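Local coordinates for protein glycerate dehydrogenase/glyoxylate reductase (Thermus thermophilus, PDB 2CUK) that probably reduces glyoxylate and hydroxypyruvate with a nicotinamide cofactor, as a member of the D-isomer specific 2-hydroxyacid dehydrogenase family, at residues L203-R215 / A229-E241. Numbering follows the deposited sequence.
Sequences LTPETHRLLNRER and ARGALVDTEALVE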
loop_
_atom_site.group_PDB
_atom_site.type_symbol
_atom_site.label_atom_id
_atom_site.label_comp_id
_atom_site.label_asym_id
_atom_site.label_seq_id
_atom_site.Cartn_x
_atom_site.Cartn_y
_atom_site.Cartn_z
ATOM N N LEU A 203 12.153 -21.993 -1.177
ATOM C CA LEU A 203 12.111 -22.887 -0.032
ATOM C C LEU A 203 12.886 -24.162 -0.341
ATOM O O LEU A 203 12.642 -24.818 -1.353
ATOM C CB LEU A 203 10.665 -23.237 0.314
ATOM C CG LEU A 203 10.463 -24.285 1.410
ATOM C CD1 LEU A 203 11.085 -23.801 2.714
ATOM C CD2 LEU A 203 8.978 -24.542 1.588
ATOM N N THR A 204 13.825 -24.501 0.536
ATOM C CA THR A 204 14.644 -25.702 0.382
ATOM C C THR A 204 14.991 -26.205 1.782
ATOM O O THR A 204 14.697 -25.542 2.776
ATOM C CB THR A 204 15.973 -25.400 -0.351
ATOM O OG1 THR A 204 16.793 -24.574 0.483
ATOM C CG2 THR A 204 15.721 -24.690 -1.675
ATOM N N PRO A 205 15.619 -27.387 1.878
ATOM C CA PRO A 205 15.977 -27.909 3.199
ATOM C C PRO A 205 16.788 -26.889 3.993
ATOM O O PRO A 205 16.666 -26.796 5.212
ATOM C CB PRO A 205 16.787 -29.156 2.862
ATOM C CG PRO A 205 16.096 -29.658 1.622
ATOM C CD PRO A 205 15.911 -28.377 0.824
ATOM N N GLU A 206 17.601 -26.113 3.284
ATOM C CA GLU A 206 18.448 -25.106 3.910
ATOM C C GLU A 206 17.696 -23.860 4.388
ATOM O O GLU A 206 18.116 -23.205 5.343
ATOM C CB GLU A 206 19.559 -24.687 2.939
ATOM C CG GLU A 206 20.387 -25.846 2.388
ATOM C CD GLU A 206 19.653 -26.653 1.324
ATOM O OE1 GLU A 206 19.361 -26.097 0.241
ATOM O OE2 GLU A 206 19.370 -27.845 1.566
ATOM N N THR A 207 16.589 -23.530 3.729
ATOM C CA THR A 207 15.818 -22.350 4.106
ATOM C C THR A 207 14.551 -22.676 4.885
ATOM O O THR A 207 13.815 -21.774 5.280
ATOM C CB THR A 207 15.422 -21.517 2.867
ATOM O OG1 THR A 207 14.663 -22.331 1.965
ATOM C CG2 THR A 207 16.661 -20.988 2.162
ATOM N N HIS A 208 14.288 -23.960 5.099
ATOM C CA HIS A 208 13.100 -24.358 5.845
ATOM C C HIS A 208 13.161 -23.693 7.222
ATOM O O HIS A 208 14.073 -23.947 8.010
ATOM C CB HIS A 208 13.045 -25.882 5.987
ATOM C CG HIS A 208 11.769 -26.387 6.584
ATOM N ND1 HIS A 208 10.533 -26.106 6.042
ATOM C CD2 HIS A 208 11.536 -27.152 7.676
ATOM C CE1 HIS A 208 9.593 -26.675 6.776
ATOM N NE2 HIS A 208 10.176 -27.316 7.775
ATOM N N ARG A 209 12.192 -22.824 7.494
ATOM C CA ARG A 209 12.131 -22.098 8.753
ATOM C C ARG A 209 13.420 -21.337 9.045
ATOM O O ARG A 209 13.932 -21.345 10.163
ATOM C CB ARG A 209 11.779 -23.053 9.894
ATOM C CG ARG A 209 10.331 -23.506 9.814
ATOM C CD ARG A 209 9.962 -24.540 10.853
ATOM N NE ARG A 209 8.561 -24.923 10.699
ATOM C CZ ARG A 209 7.950 -25.857 11.419
ATOM N NH1 ARG A 209 8.613 -26.518 12.357
ATOM N NH2 ARG A 209 6.670 -26.126 11.202
ATOM N N LEU A 210 13.933 -20.672 8.015
ATOM C CA LEU A 210 15.142 -19.871 8.129
ATOM C C LEU A 210 14.909 -18.834 9.221
ATOM O O LEU A 210 15.773 -18.590 10.062
ATOM C CB LEU A 210 15.421 -19.162 6.803
ATOM C CG LEU A 210 16.718 -18.358 6.713
ATOM C CD1 LEU A 210 17.903 -19.313 6.746
ATOM C CD2 LEU A 210 16.734 -17.536 5.432
ATOM N N LEU A 211 13.733 -18.216 9.191
ATOM C CA LEU A 211 13.379 -17.215 10.187
ATOM C C LEU A 211 12.772 -17.918 11.388
ATOM O O LEU A 211 11.553 -17.905 11.593
ATOM C CB LEU A 211 12.390 -16.197 9.608
ATOM C CG LEU A 211 13.005 -14.940 8.987
ATOM C CD1 LEU A 211 13.565 -14.043 10.085
ATOM C CD2 LEU A 211 14.095 -15.332 7.992
ATOM N N ASN A 212 13.642 -18.557 12.163
ATOM C CA ASN A 212 13.234 -19.276 13.357
ATOM C C ASN A 212 13.220 -18.323 14.546
ATOM O O ASN A 212 13.443 -17.119 14.392
ATOM C CB ASN A 212 14.192 -20.442 13.627
ATOM C CG ASN A 212 15.652 -20.019 13.591
ATOM O OD1 ASN A 212 16.014 -18.953 14.093
ATOM N ND2 ASN A 212 16.499 -20.862 13.007
ATOM N N ARG A 213 12.967 -18.867 15.732
ATOM C CA ARG A 213 12.907 -18.068 16.946
ATOM C C ARG A 213 14.169 -17.243 17.189
ATOM O O ARG A 213 14.082 -16.068 17.547
ATOM C CB ARG A 213 12.624 -18.977 18.153
ATOM C CG ARG A 213 12.519 -18.240 19.481
ATOM C CD ARG A 213 12.044 -19.156 20.615
ATOM N NE ARG A 213 10.650 -19.567 20.448
ATOM C CZ ARG A 213 10.255 -20.675 19.828
ATOM N NH1 ARG A 213 11.148 -21.511 19.312
ATOM N NH2 ARG A 213 8.960 -20.940 19.708
ATOM N N GLU A 214 15.339 -17.845 16.989
ATOM C CA GLU A 214 16.598 -17.135 17.210
ATOM C C GLU A 214 16.827 -15.989 16.233
ATOM O O GLU A 214 17.290 -14.919 16.624
ATOM C CB GLU A 214 17.788 -18.098 17.144
ATOM C CG GLU A 214 17.468 -19.423 16.495
ATOM C CD GLU A 214 16.585 -20.302 17.367
ATOM O OE1 GLU A 214 15.959 -21.235 16.823
ATOM O OE2 GLU A 214 16.528 -20.063 18.596
ATOM N N ARG A 215 16.505 -16.204 14.963
ATOM C CA ARG A 215 16.702 -15.158 13.974
ATOM C C ARG A 215 15.684 -14.025 14.100
ATOM O O ARG A 215 16.020 -12.862 13.875
ATOM C CB ARG A 215 16.682 -15.751 12.563
ATOM C CG ARG A 215 17.854 -16.688 12.302
ATOM C CD ARG A 215 18.189 -16.795 10.832
ATOM N NE ARG A 215 19.397 -17.590 10.619
ATOM C CZ ARG A 215 19.427 -18.917 10.555
ATOM N NH1 ARG A 215 18.312 -19.623 10.679
ATOM N NH2 ARG A 215 20.584 -19.540 10.382
ATOM N N ALA A 229 7.053 -14.781 -0.165
ATOM C CA ALA A 229 7.667 -15.922 -0.853
ATOM C C ALA A 229 7.023 -17.273 -0.521
ATOM O O ALA A 229 6.103 -17.710 -1.206
ATOM C CB ALA A 229 9.163 -15.969 -0.538
ATOM N N ARG A 230 7.517 -17.942 0.519
ATOM C CA ARG A 230 6.971 -19.239 0.920
ATOM C C ARG A 230 6.710 -19.247 2.422
ATOM O O ARG A 230 7.579 -18.884 3.210
ATOM C CB ARG A 230 7.939 -20.375 0.561
ATOM C CG ARG A 230 8.217 -20.544 -0.929
ATOM C CD ARG A 230 6.952 -20.901 -1.699
ATOM N NE ARG A 230 6.386 -22.186 -1.290
ATOM C CZ ARG A 230 6.881 -23.371 -1.635
ATOM N NH1 ARG A 230 7.961 -23.445 -2.401
ATOM N NH2 ARG A 230 6.294 -24.486 -1.218
ATOM N N GLY A 231 5.513 -19.671 2.812
ATOM C CA GLY A 231 5.160 -19.698 4.219
ATOM C C GLY A 231 6.135 -20.409 5.141
ATOM O O GLY A 231 6.446 -19.903 6.222
ATOM N N ALA A 232 6.635 -21.566 4.709
ATOM C CA ALA A 232 7.557 -22.371 5.512
ATOM C C ALA A 232 8.919 -21.745 5.812
ATOM O O ALA A 232 9.714 -22.320 6.564
ATOM C CB ALA A 232 7.753 -23.748 4.854
ATOM N N LEU A 233 9.200 -20.583 5.234
ATOM C CA LEU A 233 10.476 -19.912 5.486
ATOM C C LEU A 233 10.477 -19.300 6.890
ATOM O O LEU A 233 11.528 -18.930 7.426
ATOM C CB LEU A 233 10.707 -18.792 4.464
ATOM C CG LEU A 233 10.870 -19.156 2.986
ATOM C CD1 LEU A 233 10.963 -17.875 2.157
ATOM C CD2 LEU A 233 12.117 -20.012 2.798
ATOM N N VAL A 234 9.288 -19.201 7.474
ATOM C CA VAL A 234 9.113 -18.603 8.794
ATOM C C VAL A 234 8.487 -19.552 9.807
ATOM O O VAL A 234 7.552 -20.284 9.481
ATOM C CB VAL A 234 8.187 -17.359 8.709
ATOM C CG1 VAL A 234 8.013 -16.742 10.091
ATOM C CG2 VAL A 234 8.753 -16.344 7.731
ATOM N N ASP A 235 9.002 -19.530 11.035
ATOM C CA ASP A 235 8.447 -20.344 12.115
ATOM C C ASP A 235 7.281 -19.507 12.627
ATOM O O ASP A 235 7.472 -18.590 13.425
ATOM C CB ASP A 235 9.458 -20.524 13.248
ATOM C CG ASP A 235 8.898 -21.340 14.406
ATOM O OD1 ASP A 235 7.699 -21.197 14.719
ATOM O OD2 ASP A 235 9.660 -22.119 15.014
ATOM N N THR A 236 6.080 -19.823 12.161
ATOM C CA THR A 236 4.879 -19.082 12.531
ATOM C C THR A 236 4.675 -18.854 14.030
ATOM O O THR A 236 4.419 -17.727 14.454
ATOM C CB THR A 236 3.633 -19.770 11.948
ATOM O OG1 THR A 236 3.836 -19.982 10.545
ATOM C CG2 THR A 236 2.391 -18.904 12.149
ATOM N N GLU A 237 4.784 -19.913 14.826
ATOM C CA GLU A 237 4.581 -19.769 16.261
ATOM C C GLU A 237 5.591 -18.796 16.868
ATOM O O GLU A 237 5.273 -17.988 17.731
ATOM C CB GLU A 237 4.733 -21.148 16.905
ATOM C CG GLU A 237 4.564 -21.103 18.424
ATOM C CD GLU A 237 3.846 -22.351 18.886
ATOM O OE1 GLU A 237 3.525 -23.185 18.050
ATOM O OE2 GLU A 237 3.612 -22.479 20.086
ATOM N N ALA A 238 6.837 -18.844 16.408
ATOM C CA ALA A 238 7.866 -17.935 16.900
ATOM C C ALA A 238 7.565 -16.494 16.497
ATOM O O ALA A 238 7.842 -15.565 17.253
ATOM C CB ALA A 238 9.237 -18.355 16.367
ATOM N N LEU A 239 6.997 -16.305 15.309
ATOM C CA LEU A 239 6.662 -14.963 14.851
ATOM C C LEU A 239 5.634 -14.341 15.801
ATOM O O LEU A 239 5.728 -13.162 16.137
ATOM C CB LEU A 239 6.104 -14.997 13.427
ATOM C CG LEU A 239 5.718 -13.624 12.860
ATOM C CD1 LEU A 239 6.930 -12.694 12.863
ATOM C CD2 LEU A 239 5.182 -13.794 11.439
ATOM N N VAL A 240 4.654 -15.139 16.226
ATOM C CA VAL A 240 3.635 -14.662 17.158
ATOM C C VAL A 240 4.318 -14.146 18.425
ATOM O O VAL A 240 3.983 -13.083 18.940
ATOM C CB VAL A 240 2.651 -15.792 17.561
ATOM C CG1 VAL A 240 1.782 -15.326 18.735
ATOM C CG2 VAL A 240 1.769 -16.171 16.377
ATOM N N GLU A 241 5.281 -14.916 18.919
ATOM C CA GLU A 241 6.024 -14.538 20.116
ATOM C C GLU A 241 6.723 -13.186 19.947
ATOM O O GLU A 241 6.613 -12.311 20.805
ATOM C CB GLU A 241 7.067 -15.609 20.437
ATOM C CG GLU A 241 6.479 -16.964 20.816
ATOM C CD GLU A 241 7.541 -18.048 20.969
ATOM O OE1 GLU A 241 8.722 -17.705 21.194
ATOM O OE2 GLU A 241 7.196 -19.244 20.880
HETATM O O HOH W 1 10.208 -21.845 -3.179
HETATM O O HOH W 2 7.065 -23.182 9.283
HETATM O O HOH W 3 12.013 -21.585 15.615
HETATM O O HOH W 4 8.441 -23.327 17.412
#
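Leu203 and Leu233 pack as the apolar end of a contact in the NAD-binding domain between a loop and a short 3-10 turn, each leading into a helix, 213-216 and 236-243. The two side chains run antiparallel alongside one another, with Leu203 CD1 against Leu233 CD2. The other methyl, Leu203 CD2, reaches Ala232 CB at 3.6 Å, while Leu233 CD2 also lies beside the Thr207 side chain. This tight part continues as backbone pairing. Arg209 N, in the type II turn 207-210, donates to Ala232 O at 2.7 Å, and Leu211 and Val234 form a single beta bridge: Leu211 N meets Leu233 O almost head-on, and Asp235 N returns a nearly straight bond (174°) to Leu211 O.

The outer side is looser and wetter. The Arg230 guanidinium spreads one face over Leu203 CD2, and a water at its edge links NH1 to Leu203 N. A second water joins Arg209 NE to Val234 O.

From the first residue of its helix, Arg213 reaches Glu241, farther along helix 236-243, and holds both carboxylate oxygens: NE binds OE1 at 2.8 Å and NH2 binds OE2 at 2.7 Å, each met on its syn side, with the two planes 31° apart. A bend at chi3 (-69°) turns the guanidinium toward the carboxylate, and Ala238 CB sits over one of its faces. Replacing Arg213 with an alanine would probably leave the Glu241 carboxylate without its cationic mate and strip the guanidinium from over Ala238 CB. Asp235, the N-cap of its helix, accepts from Ala238 N through OD1, while a water that accepts from Arg213 N donates to OD2.

The chemistry thus implies a division of labour: directional backbone bonds and leucine packing probably fix how the two segments line up, whereas a two-pronged salt bridge and bridging waters tie the more accessible margins together.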